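Local coordinates for protein acetyl xylan esterase (PDB 6AGQ) that probably removes acetyl groups from acetylated xylan, as a cold-active esterase of the alpha/beta-hydrolase clan from a Paenibacillus soil bacterium, at residues D59-G64 with P69-Y74. Residues are numbered along the deposited sequence; the frame is centred on the assembly and turned at random.
Sequences DVVYDG and PIHGWY
Tyr62 holds CG between its backbone N and carbonyl carbon (chi1 63°), which swings the phenol over Ile70; CB of Ile70 lies over one ring face, a CH-pi contact 4.1 Å from the Tyr62 ring centroid. CG1 of Ile70 packs on CE2 at the rim and CG2 lies near OH; on that same face Val60 CG2 meets Tyr74 CB. On the opposite sheet face, Val61 turns CG2 away from its own N, placing that methyl 3.5 Å from Pro69 CB and over the His71 imidazole. Farther along, the Asp59 and Trp73 side chains cross obliquely, carboxylate and ring planes 34° apart, Asp59 CG 3.9 Å from Trp73 CZ3.

Two hydrogen-bonded pairs knit this hairpin of strands 55-63 and 69-77, set between strands 43-46 and 114-118 in the antiparallel part of the alpha/beta-hydrolase sheet. Ile70 N gives a short bond to Tyr62 O (2.7 Å), nearly along the C=O axis, answered by Tyr62 N to Ile70 O; Val60 and Gly72 exchange the other two.

Helix 153-170 covers the Tyr62 face, where Asp160 O accepts from the phenol. Replacing Tyr62 by an alanine is likely to leave one flank of Ile70 uncovered and Asp160 O without this donor. Asp59 OD1 and Gly72 O, two acceptors 3.4 Å apart, both bind Arg99 NH1, which probably offsets their repulsion on this mixed face, opposite the mainly apolar helix-facing side.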
loop_
_atom_site.group_PDB
_atom_site.type_symbol
_atom_site.label_atom_id
_atom_site.label_comp_id
_atom_site.label_asym_id
_atom_site.label_seq_id
_atom_site.Cartn_x
_atom_site.Cartn_y
_atom_site.Cartn_z
ATOM N N ASP A 59 37.861 -6.978 -19.887
ATOM C CA ASP A 59 36.851 -6.194 -20.423
ATOM C C ASP A 59 36.735 -6.626 -21.899
ATOM O O ASP A 59 37.723 -6.732 -22.609
ATOM C CB ASP A 59 37.287 -4.714 -20.315
ATOM C CG ASP A 59 36.134 -3.771 -20.467
ATOM O OD1 ASP A 59 35.023 -4.297 -20.682
ATOM O OD2 ASP A 59 36.318 -2.525 -20.384
ATOM N N VAL A 60 35.518 -6.897 -22.351
ATOM C CA VAL A 60 35.315 -7.628 -23.603
ATOM C C VAL A 60 34.226 -6.904 -24.405
ATOM O O VAL A 60 33.233 -6.434 -23.804
ATOM C CB VAL A 60 34.974 -9.076 -23.218
ATOM C CG1 VAL A 60 34.132 -9.770 -24.242
ATOM C CG2 VAL A 60 36.262 -9.828 -22.886
ATOM N N VAL A 61 34.439 -6.770 -25.724
ATOM C CA VAL A 61 33.423 -6.306 -26.687
ATOM C C VAL A 61 33.468 -7.212 -27.920
ATOM O O VAL A 61 34.568 -7.596 -28.387
ATOM C CB VAL A 61 33.522 -4.786 -26.994
ATOM C CG1 VAL A 61 34.874 -4.378 -27.559
ATOM C CG2 VAL A 61 32.403 -4.354 -27.929
ATOM N N TYR A 62 32.294 -7.688 -28.343
ATOM C CA TYR A 62 32.156 -8.317 -29.641
ATOM C C TYR A 62 30.970 -7.743 -30.396
ATOM O O TYR A 62 30.050 -7.239 -29.811
ATOM C CB TYR A 62 32.119 -9.873 -29.550
ATOM C CG TYR A 62 30.942 -10.447 -28.788
ATOM C CD1 TYR A 62 31.008 -10.673 -27.409
ATOM C CD2 TYR A 62 29.759 -10.768 -29.443
ATOM C CE1 TYR A 62 29.909 -11.145 -26.716
ATOM C CE2 TYR A 62 28.669 -11.248 -28.765
ATOM C CZ TYR A 62 28.749 -11.472 -27.399
ATOM O OH TYR A 62 27.623 -11.952 -26.725
ATOM N N ASP A 63 30.969 -7.860 -31.700
ATOM C CA ASP A 63 29.812 -7.373 -32.520
ATOM C C ASP A 63 28.636 -8.375 -32.504
ATOM O O ASP A 63 28.827 -9.596 -32.652
ATOM C CB ASP A 63 30.209 -7.177 -33.983
ATOM C CG ASP A 63 31.095 -5.939 -34.218
ATOM O OD1 ASP A 63 31.401 -5.175 -33.272
ATOM O OD2 ASP A 63 31.469 -5.750 -35.397
ATOM N N GLY A 64 27.420 -7.846 -32.364
ATOM C CA GLY A 64 26.232 -8.610 -32.664
ATOM C C GLY A 64 26.100 -8.763 -34.178
ATOM O O GLY A 64 26.886 -8.206 -34.952
ATOM N N PRO A 69 27.897 -3.243 -30.589
ATOM C CA PRO A 69 28.992 -3.719 -29.749
ATOM C C PRO A 69 28.485 -4.265 -28.421
ATOM O O PRO A 69 27.998 -3.495 -27.605
ATOM C CB PRO A 69 29.867 -2.449 -29.511
ATOM C CG PRO A 69 28.951 -1.304 -29.739
ATOM C CD PRO A 69 27.856 -1.769 -30.671
ATOM N N ILE A 70 28.596 -5.575 -28.214
ATOM C CA ILE A 70 28.113 -6.187 -26.978
ATOM C C ILE A 70 29.246 -6.185 -25.980
ATOM O O ILE A 70 30.272 -6.752 -26.251
ATOM C CB ILE A 70 27.671 -7.644 -27.190
ATOM C CG1 ILE A 70 26.762 -7.817 -28.452
ATOM C CG2 ILE A 70 27.084 -8.195 -25.917
ATOM C CD1 ILE A 70 25.605 -6.828 -28.602
ATOM N N HIS A 71 29.069 -5.546 -24.837
ATOM C CA HIS A 71 30.081 -5.560 -23.775
ATOM C C HIS A 71 29.940 -6.676 -22.746
ATOM O O HIS A 71 28.855 -7.190 -22.446
ATOM C CB HIS A 71 30.119 -4.228 -23.056
ATOM C CG HIS A 71 30.414 -3.095 -23.963
ATOM N ND1 HIS A 71 29.451 -2.548 -24.783
ATOM C CD2 HIS A 71 31.572 -2.465 -24.259
ATOM C CE1 HIS A 71 29.992 -1.591 -25.512
ATOM N NE2 HIS A 71 31.278 -1.534 -25.228
ATOM N N GLY A 72 31.061 -7.088 -22.223
ATOM C CA GLY A 72 31.072 -8.093 -21.196
ATOM C C GLY A 72 32.318 -8.111 -20.337
ATOM O O GLY A 72 33.232 -7.233 -20.434
ATOM N N TRP A 73 32.313 -9.105 -19.455
ATOM C CA TRP A 73 33.413 -9.368 -18.582
ATOM C C TRP A 73 33.724 -10.836 -18.774
ATOM O O TRP A 73 32.839 -11.628 -18.669
ATOM C CB TRP A 73 33.079 -9.136 -17.106
ATOM C CG TRP A 73 32.766 -7.766 -16.626
ATOM C CD1 TRP A 73 31.637 -7.385 -16.032
ATOM C CD2 TRP A 73 33.648 -6.629 -16.599
ATOM N NE1 TRP A 73 31.721 -6.077 -15.640
ATOM C CE2 TRP A 73 32.941 -5.576 -15.997
ATOM C CE3 TRP A 73 34.942 -6.401 -17.047
ATOM C CZ2 TRP A 73 33.487 -4.260 -15.833
ATOM C CZ3 TRP A 73 35.511 -5.107 -16.862
ATOM C CH2 TRP A 73 34.761 -4.059 -16.267
ATOM N N TYR A 74 34.994 -11.157 -18.990
ATOM C CA TYR A 74 35.480 -12.518 -19.159
ATOM C C TYR A 74 36.526 -12.710 -18.066
ATOM O O TYR A 74 37.392 -11.882 -17.899
ATOM C CB TYR A 74 36.131 -12.699 -20.535
ATOM C CG TYR A 74 36.774 -14.061 -20.756
ATOM C CD1 TYR A 74 35.984 -15.216 -20.777
ATOM C CD2 TYR A 74 38.112 -14.185 -21.030
ATOM C CE1 TYR A 74 36.507 -16.464 -20.981
ATOM C CE2 TYR A 74 38.682 -15.459 -21.252
ATOM C CZ TYR A 74 37.868 -16.590 -21.213
ATOM O OH TYR A 74 38.374 -17.851 -21.418
#